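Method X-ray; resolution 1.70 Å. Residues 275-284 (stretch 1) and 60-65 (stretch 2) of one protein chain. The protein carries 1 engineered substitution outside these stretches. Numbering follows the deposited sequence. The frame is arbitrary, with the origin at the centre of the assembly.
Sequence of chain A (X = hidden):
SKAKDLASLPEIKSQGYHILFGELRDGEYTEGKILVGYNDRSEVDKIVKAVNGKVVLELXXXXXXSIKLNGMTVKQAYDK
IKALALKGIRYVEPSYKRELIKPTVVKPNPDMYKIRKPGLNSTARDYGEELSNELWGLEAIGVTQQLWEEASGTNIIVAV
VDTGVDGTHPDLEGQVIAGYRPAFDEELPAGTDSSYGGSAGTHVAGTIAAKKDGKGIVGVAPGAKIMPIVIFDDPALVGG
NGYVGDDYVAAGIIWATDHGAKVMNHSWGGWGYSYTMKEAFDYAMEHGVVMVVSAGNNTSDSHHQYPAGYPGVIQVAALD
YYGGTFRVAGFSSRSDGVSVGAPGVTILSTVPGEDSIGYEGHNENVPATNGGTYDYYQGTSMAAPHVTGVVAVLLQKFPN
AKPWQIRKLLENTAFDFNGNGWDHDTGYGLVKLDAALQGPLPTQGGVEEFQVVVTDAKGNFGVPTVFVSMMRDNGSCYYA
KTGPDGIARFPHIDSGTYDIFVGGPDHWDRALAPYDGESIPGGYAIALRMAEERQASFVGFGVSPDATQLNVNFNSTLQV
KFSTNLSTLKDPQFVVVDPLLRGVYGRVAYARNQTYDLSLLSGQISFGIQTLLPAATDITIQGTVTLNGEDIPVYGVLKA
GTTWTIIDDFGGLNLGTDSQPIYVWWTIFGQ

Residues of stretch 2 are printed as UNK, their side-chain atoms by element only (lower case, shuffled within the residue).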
ATOM      1  N   TYR A 275      -2.786  -4.037  -2.679  1.00 11.85           N
ATOM      2  CA  TYR A 275      -1.916  -4.445  -3.775  1.00 12.28           C
ATOM      3  C   TYR A 275      -2.131  -3.537  -4.964  1.00 11.47           C
ATOM      4  O   TYR A 275      -1.215  -3.286  -5.762  1.00 12.02           O
ATOM      5  CB  TYR A 275      -2.174  -5.888  -4.170  1.00 11.25           C
ATOM      6  CG  TYR A 275      -1.536  -6.853  -3.203  1.00 16.39           C
ATOM      7  CD1 TYR A 275      -2.193  -7.240  -2.041  1.00 19.14           C
ATOM      8  CD2 TYR A 275      -0.257  -7.364  -3.445  1.00 17.69           C
ATOM      9  CE1 TYR A 275      -1.597  -8.121  -1.142  1.00 19.70           C
ATOM     10  CE2 TYR A 275       0.347  -8.246  -2.548  1.00 20.59           C
ATOM     11  CZ  TYR A 275      -0.339  -8.618  -1.405  1.00 19.68           C
ATOM     12  OH  TYR A 275       0.222  -9.528  -0.542  1.00 23.17           O
ATOM     13  N   THR A 276      -3.361  -3.056  -5.104  1.00 11.70           N
ATOM     14  CA  THR A 276      -3.687  -2.148  -6.187  1.00  9.36           C
ATOM     15  C   THR A 276      -2.954  -0.825  -6.028  1.00 11.26           C
ATOM     16  O   THR A 276      -2.365  -0.311  -6.985  1.00 10.36           O
ATOM     17  CB  THR A 276      -5.201  -1.876  -6.234  1.00 10.74           C
ATOM     18  OG1 THR A 276      -5.867  -3.097  -6.548  1.00 10.68           O
ATOM     19  CG2 THR A 276      -5.551  -0.832  -7.321  1.00 13.06           C
ATOM     20  N   MET A 277      -2.977  -0.268  -4.819  1.00 10.94           N
ATOM     21  CA  MET A 277      -2.292   1.003  -4.605  1.00 10.59           C
ATOM     22  C   MET A 277      -0.773   0.853  -4.760  1.00 12.37           C
ATOM     23  O   MET A 277      -0.098   1.775  -5.232  1.00 11.37           O
ATOM     24  CB  MET A 277      -2.621   1.577  -3.224  1.00  9.52           C
ATOM     25  CG  MET A 277      -2.259   3.072  -3.100  1.00  9.84           C
ATOM     26  SD  MET A 277      -3.169   4.203  -4.254  1.00  5.64           S
ATOM     27  CE  MET A 277      -4.989   3.791  -3.667  1.00 11.09           C
ATOM     28  N   LYS A 278      -0.252  -0.307  -4.367  1.00 12.74           N
ATOM     29  CA  LYS A 278       1.182  -0.607  -4.472  1.00 13.78           C
ATOM     30  C   LYS A 278       1.517  -0.547  -5.956  1.00 13.38           C
ATOM     31  O   LYS A 278       2.486   0.089  -6.382  1.00 12.09           O
ATOM     32  CB  LYS A 278       1.467  -2.023  -3.942  1.00 14.61           C
ATOM     33  CG  LYS A 278       2.932  -2.493  -4.018  1.00 20.88           C
ATOM     34  CD  LYS A 278       3.741  -1.922  -2.876  1.00 21.68           C
ATOM     35  CE  LYS A 278       5.081  -2.636  -2.708  1.00 22.51           C
ATOM     36  NZ  LYS A 278       6.043  -2.387  -3.831  1.00 20.00           N
ATOM     37  N   GLU A 279       0.682  -1.212  -6.746  1.00 11.75           N
ATOM     38  CA  GLU A 279       0.896  -1.240  -8.194  1.00 13.76           C
ATOM     39  C   GLU A 279       0.854   0.148  -8.815  1.00 11.92           C
ATOM     40  O   GLU A 279       1.633   0.470  -9.710  1.00 11.46           O
ATOM     41  CB  GLU A 279      -0.157  -2.111  -8.887  1.00 15.38           C
ATOM     42  CG  GLU A 279       0.059  -3.587  -8.786  1.00 26.13           C
ATOM     43  CD  GLU A 279       1.361  -4.040  -9.437  1.00 24.16           C
ATOM     44  OE1 GLU A 279       1.522  -3.929 -10.669  1.00 30.64           O
ATOM     45  OE2 GLU A 279       2.223  -4.515  -8.703  1.00 26.15           O
ATOM     46  N   ALA A 280      -0.067   0.985  -8.348  1.00 11.14           N
ATOM     47  CA  ALA A 280      -0.183   2.330  -8.883  1.00 11.25           C
ATOM     48  C   ALA A 280       1.041   3.183  -8.518  1.00 10.74           C
ATOM     49  O   ALA A 280       1.559   3.936  -9.347  1.00 11.08           O
ATOM     50  CB  ALA A 280      -1.447   2.976  -8.359  1.00 14.87           C
ATOM     51  N   PHE A 281       1.471   3.091  -7.267  1.00 12.49           N
ATOM     52  CA  PHE A 281       2.641   3.843  -6.849  1.00 12.44           C
ATOM     53  C   PHE A 281       3.878   3.376  -7.586  1.00 14.08           C
ATOM     54  O   PHE A 281       4.702   4.200  -7.997  1.00 13.68           O
ATOM     55  CB  PHE A 281       2.854   3.726  -5.340  1.00 11.30           C
ATOM     56  CG  PHE A 281       2.260   4.863  -4.579  1.00 12.03           C
ATOM     57  CD1 PHE A 281       0.880   5.055  -4.543  1.00 11.93           C
ATOM     58  CD2 PHE A 281       3.085   5.787  -3.950  1.00 10.55           C
ATOM     59  CE1 PHE A 281       0.318   6.176  -3.888  1.00 11.81           C
ATOM     60  CE2 PHE A 281       2.540   6.912  -3.290  1.00 12.82           C
ATOM     61  CZ  PHE A 281       1.160   7.104  -3.262  1.00 12.43           C
ATOM     62  N   ASP A 282       4.000   2.066  -7.775  1.00 14.12           N
ATOM     63  CA  ASP A 282       5.158   1.511  -8.473  1.00 13.90           C
ATOM     64  C   ASP A 282       5.120   1.877  -9.961  1.00 14.63           C
ATOM     65  O   ASP A 282       6.160   2.065 -10.589  1.00 13.83           O
ATOM     66  CB  ASP A 282       5.219  -0.011  -8.268  1.00 14.16           C
ATOM     67  CG  ASP A 282       5.556  -0.399  -6.824  1.00 16.96           C
ATOM     68  OD1 ASP A 282       5.885   0.515  -6.023  1.00 16.05           O
ATOM     69  OD2 ASP A 282       5.495  -1.610  -6.498  1.00 16.85           O
ATOM     70  N   TYR A 283       3.912   1.970 -10.523  1.00 12.99           N
ATOM     71  CA  TYR A 283       3.732   2.366 -11.922  1.00 12.80           C
ATOM     72  C   TYR A 283       4.262   3.790 -12.098  1.00 12.97           C
ATOM     73  O   TYR A 283       5.010   4.102 -13.025  1.00 12.61           O
ATOM     74  CB  TYR A 283       2.247   2.372 -12.276  1.00 11.15           C
ATOM     75  CG  TYR A 283       1.904   2.816 -13.686  1.00 13.20           C
ATOM     76  CD1 TYR A 283       1.884   1.899 -14.736  1.00 14.46           C
ATOM     77  CD2 TYR A 283       1.524   4.137 -13.955  1.00 13.91           C
ATOM     78  CE1 TYR A 283       1.478   2.284 -16.017  1.00 14.94           C
ATOM     79  CE2 TYR A 283       1.120   4.531 -15.225  1.00 14.88           C
ATOM     80  CZ  TYR A 283       1.098   3.598 -16.251  1.00 16.45           C
ATOM     81  OH  TYR A 283       0.698   3.965 -17.513  1.00 15.00           O
ATOM     82  N   ALA A 284       3.846   4.674 -11.200  1.00 11.26           N
ATOM     83  CA  ALA A 284       4.298   6.039 -11.302  1.00 12.64           C
ATOM     84  C   ALA A 284       5.831   6.123 -11.168  1.00 12.49           C
ATOM     85  O   ALA A 284       6.491   6.799 -11.959  1.00 15.17           O
ATOM     86  CB  ALA A 284       3.605   6.894 -10.210  1.00 11.32           C
ATOM     87  N   UNK A  60      -6.272  -1.001 -17.348  1.00 14.48           N
ATOM     88  CA  UNK A  60      -5.310  -1.907 -17.972  1.00 14.85           C
ATOM     89  C   UNK A  60      -3.839  -1.633 -17.717  1.00 13.79           C
ATOM     90  O   UNK A  60      -3.038  -2.571 -17.731  1.00 14.12           O
ATOM     91  c   UNK A  60      -7.116  -0.315 -18.345  1.00 15.45           C
ATOM     92  c   UNK A  60      -6.346  -0.541 -19.630  1.00 18.37           C
ATOM     93  c   UNK A  60      -5.709  -1.874 -19.457  1.00 15.69           C
ATOM     94  N   UNK A  61      -3.486  -0.369 -17.445  1.00 14.59           N
ATOM     95  CA  UNK A  61      -2.091  -0.008 -17.179  1.00 15.90           C
ATOM     96  C   UNK A  61      -1.503  -0.779 -15.998  1.00 14.90           C
ATOM     97  O   UNK A  61      -0.293  -1.009 -15.965  1.00 15.20           O
ATOM     98  o   UNK A  61      -3.746   3.409 -18.548  1.00 29.87           O
ATOM     99  n   UNK A  61      -5.210   1.915 -17.797  1.00 24.70           N
ATOM    100  c   UNK A  61      -3.203   2.183 -16.541  1.00 27.04           C
ATOM    101  c   UNK A  61      -4.084   2.549 -17.723  1.00 23.26           C
ATOM    102  c   UNK A  61      -1.946   1.500 -16.949  1.00 17.48           C
ATOM    103  N   UNK A  62      -2.345  -1.161 -15.030  1.00 13.75           N
ATOM    104  CA  UNK A  62      -1.881  -1.967 -13.894  1.00 13.43           C
ATOM    105  C   UNK A  62      -2.726  -3.247 -13.752  1.00 14.29           C
ATOM    106  O   UNK A  62      -2.772  -3.878 -12.691  1.00 14.36           O
ATOM    107  c   UNK A  62      -0.895  -0.022 -12.585  1.00 14.33           C
ATOM    108  c   UNK A  62      -3.306  -0.715 -12.194  1.00 12.33           C
ATOM    109  c   UNK A  62      -3.418  -0.092 -10.776  1.00 13.76           C
ATOM    110  c   UNK A  62      -1.893  -1.190 -12.532  1.00 14.15           C
ATOM    111  N   UNK A  63      -3.385  -3.630 -14.844  1.00 13.98           N
ATOM    112  CA  UNK A  63      -4.200  -4.846 -14.869  1.00 14.72           C
ATOM    113  C   UNK A  63      -5.145  -5.007 -13.677  1.00 13.91           C
ATOM    114  O   UNK A  63      -5.093  -6.005 -12.948  1.00 14.79           O
ATOM    115  n   UNK A  63      -2.247  -8.310 -18.491  1.00 23.42           N
ATOM    116  c   UNK A  63      -1.600  -7.372 -16.277  1.00 20.77           C
ATOM    117  c   UNK A  63      -3.291  -6.073 -14.983  1.00 15.42           C
ATOM    118  c   UNK A  63      -1.117  -7.801 -17.654  1.00 21.94           C
ATOM    119  c   UNK A  63      -2.592  -6.215 -16.335  1.00 18.20           C
ATOM    120  N   UNK A  64      -6.029  -4.027 -13.516  1.00 14.12           N
ATOM    121  CA  UNK A  64      -7.007  -4.026 -12.440  1.00 14.57           C
ATOM    122  C   UNK A  64      -8.381  -3.740 -12.987  1.00 14.08           C
ATOM    123  O   UNK A  64      -8.539  -2.950 -13.912  1.00 13.26           O
ATOM    124  c   UNK A  64      -7.901  -2.741 -10.451  1.00 15.81           C
ATOM    125  c   UNK A  64      -5.491  -3.363 -10.545  1.00 15.16           C
ATOM    126  c   UNK A  64      -6.693  -2.941 -11.373  1.00 15.25           C
ATOM    127  N   UNK A  65      -9.369  -4.433 -12.437  1.00 13.54           N
ATOM    128  CA  UNK A  65     -10.763  -4.214 -12.794  1.00 16.26           C
ATOM    129  C   UNK A  65     -11.467  -4.086 -11.447  1.00 16.29           C
ATOM    130  O   UNK A  65     -11.228  -4.904 -10.557  1.00 17.55           O
ATOM    131  c   UNK A  65     -11.403  -5.426 -13.510  1.00 16.65           C
ATOM    132  c   UNK A  65     -10.761  -5.658 -14.870  1.00 18.54           C
ATOM    133  c   UNK A  65     -12.903  -5.181 -13.678  1.00 19.50           C
TER

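Position 60 carries three side-chain carbons, and the chain they form closes onto the backbone N: the last of them lies about 1.5 Å from N of 60, bonding distance. Nothing here reaches the helix. Only proline makes this ring, and Pro60 serves the turn instead, its O accepting the backbone hydrogen bond from N of position 63 at 3.1 Å.

Position 61 has three carbons, one oxygen and one nitrogen, unbranched until the third carbon, which carries both heteroatoms. The CA-to-CB bond points toward the helix, and CB of position 61 lies 3.6 Å from CE1 of Tyr283, oblique to the ring. An acid would carry two oxygens on the third carbon, so this is the amide Gln61. The end of its side chain leads away, with chi1 at 22°, between wells.

Position 62 shows four carbons, forked at the first, with one arm of a single carbon and the other of two. The single-carbon arm lies 3.9 Å from O of Glu279 and 4.0 Å from CB of Tyr283; the end of the longer arm lies 3.9 Å from O of Thr276 and 4.4 Å from CB of Ala280. A fork at CB with unequal arms is isoleucine; leucine would fork one carbon later. In Ile62 the short arm is CG2, and the long arm, chi1 p and chi2 t, ends in CD1.

Position 63 has four carbons in a row ending in nitrogen. The side chain is out of contact with the helix, and its end leads away. This is Lys63, whose backbone adopts phi/psi of 47/59 at this turn.

Position 64 bears three carbons, the first carrying the other two. One of the two outer carbons lies 4.0 Å from OG1 of Thr276, a hydroxyl hydrogen-bonded elsewhere in the structure. The fork identifies valine, and the CA-to-CB bond of Val64 points toward the helix.

Position 65 repeats the same three-carbon fork, out of reach of the helix. It is again valine, and Val65 continues the strand begun at Val64.

The contact works by packing, with no hydrogen bond across the stretches. Of the 314 Å² buried in total, Ile62 contributes 93 Å², the largest share of any residue. The helix brings Thr276, Glu279, Ala280 and Tyr283 to one side, spacings of three or four residues that match a helical turn, and Ile62 touches all four. CB of Glu279 lies 4.1 Å from CB of Ile62, so its aliphatic base joins the packing. Gln61 and Val64 extend the contact at Tyr283 and Thr276 respectively.

Stretch 2 (60-65) PQIKVV
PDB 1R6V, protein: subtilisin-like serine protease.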